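Local coordinates for protein apolipophorin III (PDB 1AEP) that helps load diacylglycerol into the insect lipoprotein lipophorin and covers its expanding hydrophobic surface, supporting lipid transport during flight, at residues V19-E24 with N147-I152; E24-L29 with S100-L105; L40-A45 with Q95-S100; A47-I52 with N83-A88. One frame throughout, in Å; residues are numbered along the deposited sequence.

Contact 1 of 4, residues V19-E24 with N147-I152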
loop_
_atom_site.group_PDB
_atom_site.type_symbol
_atom_site.label_atom_id
_atom_site.label_comp_id
_atom_site.label_asym_id
_atom_site.label_seq_id
_atom_site.Cartn_x
_atom_site.Cartn_y
_atom_site.Cartn_z
ATOM N N VAL A 19 1.469 6.316 7.710
ATOM C CA VAL A 19 0.941 7.478 8.399
ATOM C C VAL A 19 1.696 8.769 8.082
ATOM O O VAL A 19 1.102 9.812 7.788
ATOM C CB VAL A 19 0.879 7.240 9.889
ATOM C CG1 VAL A 19 0.759 8.588 10.581
ATOM C CG2 VAL A 19 -0.308 6.338 10.212
ATOM N N ASN A 20 3.014 8.681 8.178
ATOM C CA ASN A 20 3.922 9.778 7.918
ATOM C C ASN A 20 3.826 10.281 6.470
ATOM O O ASN A 20 3.550 11.457 6.231
ATOM C CB ASN A 20 5.308 9.182 8.236
ATOM C CG ASN A 20 5.569 9.137 9.726
ATOM O OD1 ASN A 20 4.827 9.718 10.534
ATOM N ND2 ASN A 20 6.694 8.540 10.068
ATOM N N ALA A 21 4.003 9.338 5.519
ATOM C CA ALA A 21 3.882 9.560 4.087
ATOM C C ALA A 21 2.649 10.384 3.803
ATOM O O ALA A 21 2.709 11.384 3.110
ATOM C CB ALA A 21 3.762 8.232 3.313
ATOM N N ALA A 22 1.524 9.980 4.387
ATOM C CA ALA A 22 0.295 10.737 4.217
ATOM C C ALA A 22 0.362 12.165 4.765
ATOM O O ALA A 22 -0.148 13.081 4.135
ATOM C CB ALA A 22 -0.906 9.980 4.680
ATOM N N HIS A 23 1.015 12.352 5.922
ATOM C CA HIS A 23 1.157 13.681 6.501
ATOM C C HIS A 23 1.761 14.632 5.475
ATOM O O HIS A 23 1.291 15.753 5.274
ATOM C CB HIS A 23 2.096 13.698 7.764
ATOM C CG HIS A 23 2.212 15.006 8.558
ATOM N ND1 HIS A 23 1.213 15.429 9.443
ATOM C CD2 HIS A 23 3.208 15.972 8.595
ATOM C CE1 HIS A 23 1.602 16.606 9.973
ATOM N NE2 HIS A 23 2.795 16.968 9.484
ATOM N N GLU A 24 2.844 14.157 4.847
ATOM C CA GLU A 24 3.624 14.863 3.835
ATOM C C GLU A 24 2.914 15.219 2.565
ATOM O O GLU A 24 3.273 16.194 1.910
ATOM C CB GLU A 24 4.945 14.163 3.542
ATOM C CG GLU A 24 5.981 14.582 4.590
ATOM C CD GLU A 24 7.278 14.861 3.933
ATOM O OE1 GLU A 24 7.253 15.987 3.239
ATOM O OE2 GLU A 24 8.239 14.133 4.033
ATOM N N ASN A 147 9.432 5.193 -0.341
ATOM C CA ASN A 147 9.879 5.802 -1.564
ATOM C C ASN A 147 9.073 7.021 -1.887
ATOM O O ASN A 147 9.623 8.074 -2.210
ATOM C CB ASN A 147 9.705 4.836 -2.687
ATOM C CG ASN A 147 10.971 4.046 -2.860
ATOM O OD1 ASN A 147 11.042 3.183 -3.728
ATOM N ND2 ASN A 147 11.967 4.325 -2.006
ATOM N N LEU A 148 7.758 6.863 -1.793
ATOM C CA LEU A 148 6.838 7.952 -2.038
ATOM C C LEU A 148 7.171 9.115 -1.140
ATOM O O LEU A 148 7.312 10.261 -1.556
ATOM C CB LEU A 148 5.414 7.495 -1.706
ATOM C CG LEU A 148 4.290 8.380 -2.246
ATOM C CD1 LEU A 148 3.443 7.464 -3.075
ATOM C CD2 LEU A 148 3.492 8.795 -1.064
ATOM N N GLN A 149 7.318 8.817 0.124
ATOM C CA GLN A 149 7.637 9.858 1.039
ATOM C C GLN A 149 8.935 10.571 0.699
ATOM O O GLN A 149 8.993 11.792 0.689
ATOM C CB GLN A 149 7.751 9.200 2.370
ATOM C CG GLN A 149 8.245 10.184 3.374
ATOM C CD GLN A 149 8.012 9.658 4.751
ATOM O OE1 GLN A 149 7.681 8.466 4.929
ATOM N NE2 GLN A 149 8.159 10.569 5.699
ATOM N N ASN A 150 9.986 9.794 0.410
ATOM C CA ASN A 150 11.254 10.392 0.036
ATOM C C ASN A 150 11.070 11.410 -1.080
ATOM O O ASN A 150 11.672 12.480 -1.095
ATOM C CB ASN A 150 12.221 9.301 -0.439
ATOM C CG ASN A 150 12.806 8.516 0.720
ATOM O OD1 ASN A 150 12.597 8.860 1.899
ATOM N ND2 ASN A 150 13.517 7.467 0.393
ATOM N N SER A 151 10.177 11.083 -2.019
ATOM C CA SER A 151 9.880 11.969 -3.135
ATOM C C SER A 151 9.185 13.291 -2.731
ATOM O O SER A 151 9.621 14.379 -3.097
ATOM C CB SER A 151 9.122 11.213 -4.238
ATOM O OG SER A 151 9.777 9.966 -4.472
ATOM N N ILE A 152 8.090 13.177 -1.980
ATOM C CA ILE A 152 7.358 14.342 -1.539
ATOM C C ILE A 152 8.232 15.245 -0.725
ATOM O O ILE A 152 7.984 16.437 -0.585
ATOM C CB ILE A 152 6.098 13.934 -0.810
ATOM C CG1 ILE A 152 5.189 13.423 -1.886
ATOM C CG2 ILE A 152 5.390 15.036 -0.040
ATOM C CD1 ILE A 152 4.493 12.162 -1.401
#
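Leu-148 begins the contact by putting CD2 4.4 Å from CB of Ala-21, a modest apolar touch at the inner side of the helix pair. Gln-149 follows and does much of the work. With CG anti to the backbone N (chi1 173°) and the chain extended beyond it, the side chain reaches over to the first helix, where OE1 lies 3.8 Å from Ala-21 N and NE2 lies 4.1 Å from Asn-20 CB. Its NE2 is also 3.9 Å from Glu-24 OE2; the two side chains cross at about a right angle, with carboxylate and amide planes 77° apart, and no hydrogen bond joins them. An alanine in place of Gln-149 would probably leave a gap beside Asn-20 and Ala-21 and take away the amide that flanks the Glu-24 carboxylate. Ile-152 ends the series, its CG2 packing 3.7 Å from Glu-24 CB as the two side chains slide past each other in opposite directions. In this five-helix bundle the first and last helices, 7-25 and 131-154, thus run side by side, their local axes 28° apart, while helix 36-63 meets Leu-148 through Gln-44 and Phe-48.

Contact 2 of 4, residues E24-L29 with S100-L105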
loop_
_atom_site.group_PDB
_atom_site.type_symbol
_atom_site.label_atom_id
_atom_site.label_comp_id
_atom_site.label_asym_id
_atom_site.label_seq_id
_atom_site.Cartn_x
_atom_site.Cartn_y
_atom_site.Cartn_z
ATOM N N GLU A 24 2.844 14.157 4.847
ATOM C CA GLU A 24 3.624 14.863 3.835
ATOM C C GLU A 24 2.914 15.219 2.565
ATOM O O GLU A 24 3.273 16.194 1.910
ATOM C CB GLU A 24 4.945 14.163 3.542
ATOM C CG GLU A 24 5.981 14.582 4.590
ATOM C CD GLU A 24 7.278 14.861 3.933
ATOM O OE1 GLU A 24 7.253 15.987 3.239
ATOM O OE2 GLU A 24 8.239 14.133 4.033
ATOM N N LEU A 25 1.918 14.403 2.230
ATOM C CA LEU A 25 1.142 14.639 1.051
ATOM C C LEU A 25 0.679 16.092 1.007
ATOM O O LEU A 25 0.713 16.742 -0.042
ATOM C CB LEU A 25 -0.091 13.767 0.989
ATOM C CG LEU A 25 0.175 12.671 -0.033
ATOM C CD1 LEU A 25 1.655 12.526 -0.222
ATOM C CD2 LEU A 25 -0.565 11.422 0.444
ATOM N N HIS A 26 0.290 16.606 2.184
ATOM C CA HIS A 26 -0.197 17.993 2.414
ATOM C C HIS A 26 0.838 19.071 2.116
ATOM O O HIS A 26 0.518 20.251 1.958
ATOM C CB HIS A 26 -0.636 18.289 3.881
ATOM C CG HIS A 26 -1.804 17.536 4.347
ATOM N ND1 HIS A 26 -1.884 16.963 5.623
ATOM C CD2 HIS A 26 -2.946 17.267 3.700
ATOM C CE1 HIS A 26 -3.076 16.357 5.695
ATOM N NE2 HIS A 26 -3.733 16.519 4.548
ATOM N N GLU A 27 2.090 18.689 2.068
ATOM C CA GLU A 27 3.078 19.688 1.815
ATOM C C GLU A 27 3.319 19.851 0.339
ATOM O O GLU A 27 4.197 20.610 -0.072
ATOM C CB GLU A 27 4.387 19.361 2.527
ATOM C CG GLU A 27 4.577 20.229 3.788
ATOM C CD GLU A 27 5.599 19.672 4.724
ATOM O OE1 GLU A 27 6.821 20.104 4.470
ATOM O OE2 GLU A 27 5.314 18.882 5.625
ATOM N N THR A 28 2.552 19.104 -0.456
ATOM C CA THR A 28 2.698 19.195 -1.893
ATOM C C THR A 28 2.083 20.510 -2.330
ATOM O O THR A 28 2.344 21.011 -3.413
ATOM C CB THR A 28 2.078 18.041 -2.719
ATOM O OG1 THR A 28 0.802 17.693 -2.247
ATOM C CG2 THR A 28 3.017 16.818 -2.785
ATOM N N LEU A 29 1.256 21.058 -1.444
ATOM C CA LEU A 29 0.542 22.302 -1.672
ATOM C C LEU A 29 1.415 23.551 -1.598
ATOM O O LEU A 29 1.003 24.643 -2.003
ATOM C CB LEU A 29 -0.619 22.411 -0.658
ATOM C CG LEU A 29 -1.808 21.484 -0.941
ATOM C CD1 LEU A 29 -1.716 20.258 -0.032
ATOM C CD2 LEU A 29 -3.090 22.246 -0.681
ATOM N N SER A 100 -7.660 11.364 -3.083
ATOM C CA SER A 100 -7.546 10.032 -3.639
ATOM C C SER A 100 -6.332 9.237 -3.149
ATOM O O SER A 100 -6.429 8.085 -2.737
ATOM C CB SER A 100 -7.580 10.130 -5.173
ATOM O OG SER A 100 -8.065 8.950 -5.796
ATOM N N LEU A 101 -5.175 9.884 -3.207
ATOM C CA LEU A 101 -3.979 9.229 -2.747
ATOM C C LEU A 101 -4.070 8.911 -1.281
ATOM O O LEU A 101 -3.845 7.777 -0.873
ATOM C CB LEU A 101 -2.756 10.096 -2.960
ATOM C CG LEU A 101 -1.764 9.355 -3.834
ATOM C CD1 LEU A 101 -0.419 10.048 -3.804
ATOM C CD2 LEU A 101 -1.614 7.915 -3.377
ATOM N N GLN A 102 -4.379 9.937 -0.502
ATOM C CA GLN A 102 -4.494 9.821 0.952
ATOM C C GLN A 102 -5.387 8.708 1.431
ATOM O O GLN A 102 -5.174 8.118 2.492
ATOM C CB GLN A 102 -5.011 11.094 1.575
ATOM C CG GLN A 102 -4.039 11.505 2.676
ATOM C CD GLN A 102 -4.538 12.696 3.393
ATOM O OE1 GLN A 102 -3.870 13.732 3.396
ATOM N NE2 GLN A 102 -5.740 12.551 3.953
ATOM N N SER A 103 -6.403 8.448 0.640
ATOM C CA SER A 103 -7.334 7.416 0.975
ATOM C C SER A 103 -6.741 6.090 0.584
ATOM O O SER A 103 -6.705 5.149 1.376
ATOM C CB SER A 103 -8.703 7.693 0.353
ATOM O OG SER A 103 -9.076 6.682 -0.566
ATOM N N ALA A 104 -6.256 6.045 -0.655
ATOM C CA ALA A 104 -5.647 4.847 -1.150
ATOM C C ALA A 104 -4.624 4.346 -0.142
ATOM O O ALA A 104 -4.635 3.188 0.232
ATOM C CB ALA A 104 -5.091 5.093 -2.540
ATOM N N LEU A 105 -3.779 5.253 0.346
ATOM C CA LEU A 105 -2.764 4.902 1.310
ATOM C C LEU A 105 -3.354 4.326 2.569
ATOM O O LEU A 105 -2.919 3.308 3.119
ATOM C CB LEU A 105 -1.875 6.095 1.694
ATOM C CG LEU A 105 -0.826 6.527 0.662
ATOM C CD1 LEU A 105 -0.131 7.759 1.217
ATOM C CD2 LEU A 105 0.259 5.468 0.452
#
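CB of Leu-25 is directed at helix 94-121, and one methyl, CD2, makes the close contacts there. That methyl meets CD1 of Leu-105 at 3.8 Å, the two leucines reaching toward each other tip to tip. It also sits 4.3 Å from Leu-101 CB and 4.1 Å from Gln-102 CG, so it rests among the neighbours Leu-101 and Gln-102 and, one turn on, Leu-105. With Gln-102 the approach is different: it and Leu-25 slide by each other in opposite directions, and the aliphatic part of the glutamine lies beside the leucine. This is core packing of an up-and-down bundle of five amphipathic helices, in which leucines such as these face the interior. His-26 lies at the exposed border. Its CG is anti to the carbonyl carbon (chi1 -65°), and further out the imidazole crosses the Gln-102 side chain at about a right angle, ring and amide planes 82° apart. NE2 of His-26 comes within 3.0 Å of Gln-102 OE1, but the angle is poor and the pair is not a hydrogen bond. By Thr-28 the chain has passed into a 3-10 turn. The hydroxyl OG1 of Thr-28 donates to the carbonyl of Leu-25, a bond whose modelled length is doubtful, and the backbone N of Thr-28 bonds to that same Leu-25 O at 3.0 Å. Thr-28 itself packs against Leu-40 and Leu-41 of helix 36-63, and both it and Leu-29 touch Leu-98.

Contact 3 of 4, residues L40-A45 with Q95-S100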
loop_
_atom_site.group_PDB
_atom_site.type_symbol
_atom_site.label_atom_id
_atom_site.label_comp_id
_atom_site.label_asym_id
_atom_site.label_seq_id
_atom_site.Cartn_x
_atom_site.Cartn_y
_atom_site.Cartn_z
ATOM N N LEU A 40 3.590 15.913 -9.950
ATOM C CA LEU A 40 4.401 15.188 -9.001
ATOM C C LEU A 40 3.568 14.055 -8.382
ATOM O O LEU A 40 3.875 12.859 -8.455
ATOM C CB LEU A 40 4.945 16.182 -7.932
ATOM C CG LEU A 40 5.217 15.540 -6.569
ATOM C CD1 LEU A 40 6.649 15.065 -6.475
ATOM C CD2 LEU A 40 4.963 16.449 -5.401
ATOM N N LEU A 41 2.462 14.441 -7.785
ATOM C CA LEU A 41 1.546 13.525 -7.176
ATOM C C LEU A 41 1.106 12.389 -8.107
ATOM O O LEU A 41 1.150 11.205 -7.752
ATOM C CB LEU A 41 0.332 14.428 -6.786
ATOM C CG LEU A 41 0.164 14.520 -5.290
ATOM C CD1 LEU A 41 1.556 14.569 -4.727
ATOM C CD2 LEU A 41 -0.634 15.727 -4.897
ATOM N N THR A 42 0.637 12.775 -9.280
ATOM C CA THR A 42 0.138 11.784 -10.184
ATOM C C THR A 42 1.150 10.725 -10.433
ATOM O O THR A 42 0.846 9.538 -10.482
ATOM C CB THR A 42 -0.308 12.384 -11.448
ATOM O OG1 THR A 42 -1.426 13.171 -11.122
ATOM C CG2 THR A 42 -0.819 11.191 -12.244
ATOM N N GLU A 43 2.363 11.211 -10.551
ATOM C CA GLU A 43 3.497 10.355 -10.787
ATOM C C GLU A 43 3.700 9.394 -9.653
ATOM O O GLU A 43 3.739 8.178 -9.823
ATOM C CB GLU A 43 4.726 11.251 -10.902
ATOM C CG GLU A 43 5.969 10.482 -11.333
ATOM C CD GLU A 43 7.055 11.394 -11.825
ATOM O OE1 GLU A 43 7.903 11.881 -11.110
ATOM O OE2 GLU A 43 6.985 11.629 -13.140
ATOM N N GLN A 44 3.839 9.962 -8.479
ATOM C CA GLN A 44 4.033 9.172 -7.293
ATOM C C GLN A 44 2.927 8.150 -7.103
ATOM O O GLN A 44 3.169 6.978 -6.799
ATOM C CB GLN A 44 4.110 10.166 -6.139
ATOM C CG GLN A 44 5.404 10.953 -6.299
ATOM C CD GLN A 44 6.532 9.980 -6.569
ATOM O OE1 GLN A 44 6.781 9.057 -5.780
ATOM N NE2 GLN A 44 7.209 10.159 -7.699
ATOM N N ALA A 45 1.708 8.615 -7.268
ATOM C CA ALA A 45 0.600 7.721 -7.132
ATOM C C ALA A 45 0.751 6.553 -8.091
ATOM O O ALA A 45 0.465 5.404 -7.777
ATOM C CB ALA A 45 -0.613 8.526 -7.473
ATOM N N GLN A 95 -6.707 18.865 -5.800
ATOM C CA GLN A 95 -7.529 18.508 -4.664
ATOM C C GLN A 95 -7.935 17.053 -4.592
ATOM O O GLN A 95 -7.650 16.371 -3.621
ATOM C CB GLN A 95 -8.740 19.470 -4.593
ATOM C CG GLN A 95 -9.537 19.452 -3.276
ATOM C CD GLN A 95 -10.939 20.066 -3.381
ATOM O OE1 GLN A 95 -11.875 19.689 -2.636
ATOM N NE2 GLN A 95 -11.087 21.006 -4.308
ATOM N N ASP A 96 -8.652 16.606 -5.625
ATOM C CA ASP A 96 -9.148 15.261 -5.679
ATOM C C ASP A 96 -8.035 14.257 -5.690
ATOM O O ASP A 96 -8.149 13.189 -5.097
ATOM C CB ASP A 96 -10.236 15.104 -6.744
ATOM C CG ASP A 96 -11.323 16.093 -6.429
ATOM O OD1 ASP A 96 -11.695 16.319 -5.291
ATOM O OD2 ASP A 96 -11.784 16.733 -7.480
ATOM N N GLN A 97 -6.949 14.643 -6.351
ATOM C CA GLN A 97 -5.749 13.847 -6.460
ATOM C C GLN A 97 -5.158 13.536 -5.109
ATOM O O GLN A 97 -4.684 12.431 -4.831
ATOM C CB GLN A 97 -4.733 14.681 -7.244
ATOM C CG GLN A 97 -3.594 13.796 -7.756
ATOM C CD GLN A 97 -4.083 12.530 -8.436
ATOM O OE1 GLN A 97 -5.055 12.545 -9.228
ATOM N NE2 GLN A 97 -3.410 11.434 -8.103
ATOM N N LEU A 98 -5.174 14.562 -4.290
ATOM C CA LEU A 98 -4.634 14.486 -2.973
ATOM C C LEU A 98 -5.499 13.625 -2.094
ATOM O O LEU A 98 -4.996 12.803 -1.322
ATOM C CB LEU A 98 -4.521 15.870 -2.378
ATOM C CG LEU A 98 -3.132 16.168 -1.869
ATOM C CD1 LEU A 98 -2.723 17.493 -2.442
ATOM C CD2 LEU A 98 -3.158 16.299 -0.368
ATOM N N ASN A 99 -6.802 13.836 -2.211
ATOM C CA ASN A 99 -7.756 13.085 -1.435
ATOM C C ASN A 99 -7.666 11.617 -1.778
ATOM O O ASN A 99 -7.566 10.760 -0.910
ATOM C CB ASN A 99 -9.211 13.571 -1.644
ATOM C CG ASN A 99 -9.430 15.020 -1.274
ATOM O OD1 ASN A 99 -10.287 15.697 -1.837
ATOM N ND2 ASN A 99 -8.616 15.489 -0.357
ATOM N N SER A 100 -7.660 11.364 -3.083
ATOM C CA SER A 100 -7.546 10.032 -3.639
ATOM C C SER A 100 -6.332 9.237 -3.149
ATOM O O SER A 100 -6.429 8.085 -2.737
ATOM C CB SER A 100 -7.580 10.130 -5.173
ATOM O OG SER A 100 -8.065 8.950 -5.796
#
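Two helices of the five-helix bundle, 36-63 and 94-121, meet here through Leu-41 and Thr-42 on one side and Gln-97 and Leu-98 on the other. Their local axes run in much the same direction, 30° apart and 10.2 Å at closest approach. One apolar touch is a methyl pair: CD2 of Leu-41 lies 3.7 Å from CD1 of Leu-98, and the two leucines cross obliquely. Beside them sits Gln-97, whose CG is anti to the backbone N and whose chain then bends at chi2 (48°). Its CG packs 4.1 Å from Leu-41 CB. Further along, its amide carbon CD is 3.8 Å from Thr-42 OG1, the two side chains crossing at about a right angle without a hydrogen bond. That hydroxyl is bonded instead to the carbonyl of Leu-38 in its own helix. NE2 of Gln-97 comes 4.1 Å from the methyl CB of Ala-45, and this buried amide finds a weak hydrogen bond at the carbonyl of Ala-88, in the loop before helix 94-121. Leu-41 also touches Leu-94 at the start of helix 94-121 and Thr-28 in the turn after helix 7-25, while Ala-45 leans on Leu-101 one turn further along helix 94-121.

Contact 4 of 4, residues A47-I52 with N83-A88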
loop_
_atom_site.group_PDB
_atom_site.type_symbol
_atom_site.label_atom_id
_atom_site.label_comp_id
_atom_site.label_asym_id
_atom_site.label_seq_id
_atom_site.Cartn_x
_atom_site.Cartn_y
_atom_site.Cartn_z
ATOM N N ALA A 47 3.525 5.377 -9.296
ATOM C CA ALA A 47 4.630 4.521 -8.910
ATOM C C ALA A 47 4.204 3.518 -7.838
ATOM O O ALA A 47 4.558 2.339 -7.874
ATOM C CB ALA A 47 5.712 5.435 -8.412
ATOM N N PHE A 48 3.419 4.010 -6.893
ATOM C CA PHE A 48 2.909 3.226 -5.809
ATOM C C PHE A 48 1.998 2.161 -6.304
ATOM O O PHE A 48 2.145 0.953 -6.049
ATOM C CB PHE A 48 2.049 4.224 -5.024
ATOM C CG PHE A 48 1.656 3.700 -3.691
ATOM C CD1 PHE A 48 2.599 3.514 -2.684
ATOM C CD2 PHE A 48 0.337 3.336 -3.440
ATOM C CE1 PHE A 48 2.251 2.985 -1.444
ATOM C CE2 PHE A 48 -0.025 2.782 -2.216
ATOM C CZ PHE A 48 0.934 2.591 -1.222
ATOM N N LYS A 49 1.008 2.655 -7.029
ATOM C CA LYS A 49 0.005 1.778 -7.576
ATOM C C LYS A 49 0.694 0.600 -8.228
ATOM O O LYS A 49 0.294 -0.556 -8.115
ATOM C CB LYS A 49 -0.662 2.677 -8.598
ATOM C CG LYS A 49 -1.865 2.188 -9.369
ATOM C CD LYS A 49 -2.840 3.321 -9.686
ATOM C CE LYS A 49 -2.901 3.784 -11.160
ATOM N NZ LYS A 49 -4.187 4.400 -11.524
ATOM N N THR A 50 1.754 0.931 -8.950
ATOM C CA THR A 50 2.527 -0.052 -9.714
ATOM C C THR A 50 3.092 -1.145 -8.852
ATOM O O THR A 50 3.083 -2.318 -9.191
ATOM C CB THR A 50 3.598 0.609 -10.617
ATOM O OG1 THR A 50 3.044 1.201 -11.769
ATOM C CG2 THR A 50 4.790 -0.261 -10.961
ATOM N N LYS A 51 3.662 -0.711 -7.743
ATOM C CA LYS A 51 4.261 -1.605 -6.795
ATOM C C LYS A 51 3.218 -2.477 -6.083
ATOM O O LYS A 51 3.393 -3.689 -5.998
ATOM C CB LYS A 51 5.094 -0.821 -5.815
ATOM C CG LYS A 51 6.402 -0.383 -6.432
ATOM C CD LYS A 51 7.360 -1.536 -6.575
ATOM C CE LYS A 51 8.668 -1.157 -7.264
ATOM N NZ LYS A 51 9.441 -2.297 -7.788
ATOM N N ILE A 52 2.140 -1.871 -5.566
ATOM C CA ILE A 52 1.063 -2.592 -4.887
ATOM C C ILE A 52 0.418 -3.650 -5.764
ATOM O O ILE A 52 0.016 -4.738 -5.345
ATOM C CB ILE A 52 -0.016 -1.627 -4.429
ATOM C CG1 ILE A 52 0.615 -0.882 -3.276
ATOM C CG2 ILE A 52 -1.254 -2.381 -3.958
ATOM C CD1 ILE A 52 0.367 -1.603 -1.957
ATOM N N ASN A 83 -8.009 -3.288 -5.471
ATOM C CA ASN A 83 -9.153 -2.429 -5.623
ATOM C C ASN A 83 -9.004 -1.087 -4.939
ATOM O O ASN A 83 -9.577 -0.083 -5.356
ATOM C CB ASN A 83 -10.486 -3.127 -5.343
ATOM C CG ASN A 83 -10.677 -4.280 -6.326
ATOM O OD1 ASN A 83 -11.683 -5.003 -6.289
ATOM N ND2 ASN A 83 -9.686 -4.473 -7.213
ATOM N N SER A 84 -8.227 -1.053 -3.886
ATOM C CA SER A 84 -8.081 0.211 -3.227
ATOM C C SER A 84 -7.081 1.132 -3.887
ATOM O O SER A 84 -6.976 2.285 -3.495
ATOM C CB SER A 84 -7.988 0.153 -1.718
ATOM O OG SER A 84 -7.004 -0.756 -1.322
ATOM N N ILE A 85 -6.371 0.651 -4.918
ATOM C CA ILE A 85 -5.402 1.508 -5.606
ATOM C C ILE A 85 -5.705 1.878 -7.071
ATOM O O ILE A 85 -5.397 2.991 -7.500
ATOM C CB ILE A 85 -3.929 1.157 -5.402
ATOM C CG1 ILE A 85 -3.651 -0.345 -5.512
ATOM C CG2 ILE A 85 -3.412 1.724 -4.098
ATOM C CD1 ILE A 85 -3.289 -0.787 -6.923
ATOM N N HIS A 86 -6.280 0.940 -7.823
ATOM C CA HIS A 86 -6.598 1.116 -9.236
ATOM C C HIS A 86 -6.882 2.542 -9.675
ATOM O O HIS A 86 -6.282 3.081 -10.611
ATOM C CB HIS A 86 -7.719 0.208 -9.742
ATOM C CG HIS A 86 -7.487 -0.122 -11.181
ATOM N ND1 HIS A 86 -6.243 -0.550 -11.658
ATOM C CD2 HIS A 86 -8.337 -0.054 -12.241
ATOM C CE1 HIS A 86 -6.367 -0.743 -12.970
ATOM N NE2 HIS A 86 -7.615 -0.452 -13.354
ATOM N N ASP A 87 -7.819 3.150 -8.976
ATOM C CA ASP A 87 -8.224 4.497 -9.282
ATOM C C ASP A 87 -7.696 5.490 -8.296
ATOM O O ASP A 87 -8.431 6.004 -7.471
ATOM C CB ASP A 87 -9.735 4.603 -9.260
ATOM C CG ASP A 87 -10.335 3.942 -10.446
ATOM O OD1 ASP A 87 -9.926 4.076 -11.592
ATOM O OD2 ASP A 87 -11.374 3.176 -10.132
ATOM N N ALA A 88 -6.413 5.781 -8.387
ATOM C CA ALA A 88 -5.856 6.709 -7.450
ATOM C C ALA A 88 -5.125 7.873 -8.091
ATOM O O ALA A 88 -4.827 8.868 -7.423
ATOM C CB ALA A 88 -5.037 5.970 -6.428
#
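Ile-85 and Lys-49 carry this contact, one with its branched hydrocarbon and the other with a long, bent chain. The two branches of Ile-85 part: CG1 packs against Ile-52 CG2 at 3.5 Å and carries CD1 on to 3.8 Å from the carbonyl oxygen of Lys-49, while CG2 meets the Phe-48 ring at its edge, 4.0 Å from CE2 and near the ring plane. Ile-85 is thereby plugged into the inner face of helix 36-63, although it comes from the irregular segment that links helices 69-83 and 94-121 of the five-helix bundle. Phe-48 and Ile-52 continue into the bundle core, where they touch Leu-105 and Val-108. Lys-49 works nearer the surface. Its CG is anti to the backbone N (chi1 -176°), and bends at chi2 and chi3 follow along the chain; CD passes 3.4 Å from Ile-85 O. At the tip, NZ donates to His-86 O at 2.6 Å, meeting the C=O at 150° with NZ tilted 30° from the carbonyl plane. An alanine in place of Lys-49 would probably leave the His-86 carbonyl without this donor and the linking segment less firmly held to the helix. The carboxylate of Asp-87 might add some attraction at longer range.

In the fold
From the N terminus, helix 7-25 is the first to be used. Contact 1 ties it to the last helix, 131-154, and so closes the longest loop, with 122 residues between its segments. Contact 2 begins at Glu-24, which it shares with contact 1, and joins the 24-29 segment, at the far end of helix 7-25 and in the turn that follows, to helix 94-121. Inside that loop, contact 3 brings helix 36-63 to helix 94-121, meeting contact 2 at Ser-100. Innermost is contact 4, between helix 36-63 and the segment after helix 69-83. The four loops nest one within another and none cross. Contacts 1 and 2 also touch directly, Ile-152 against Leu-25.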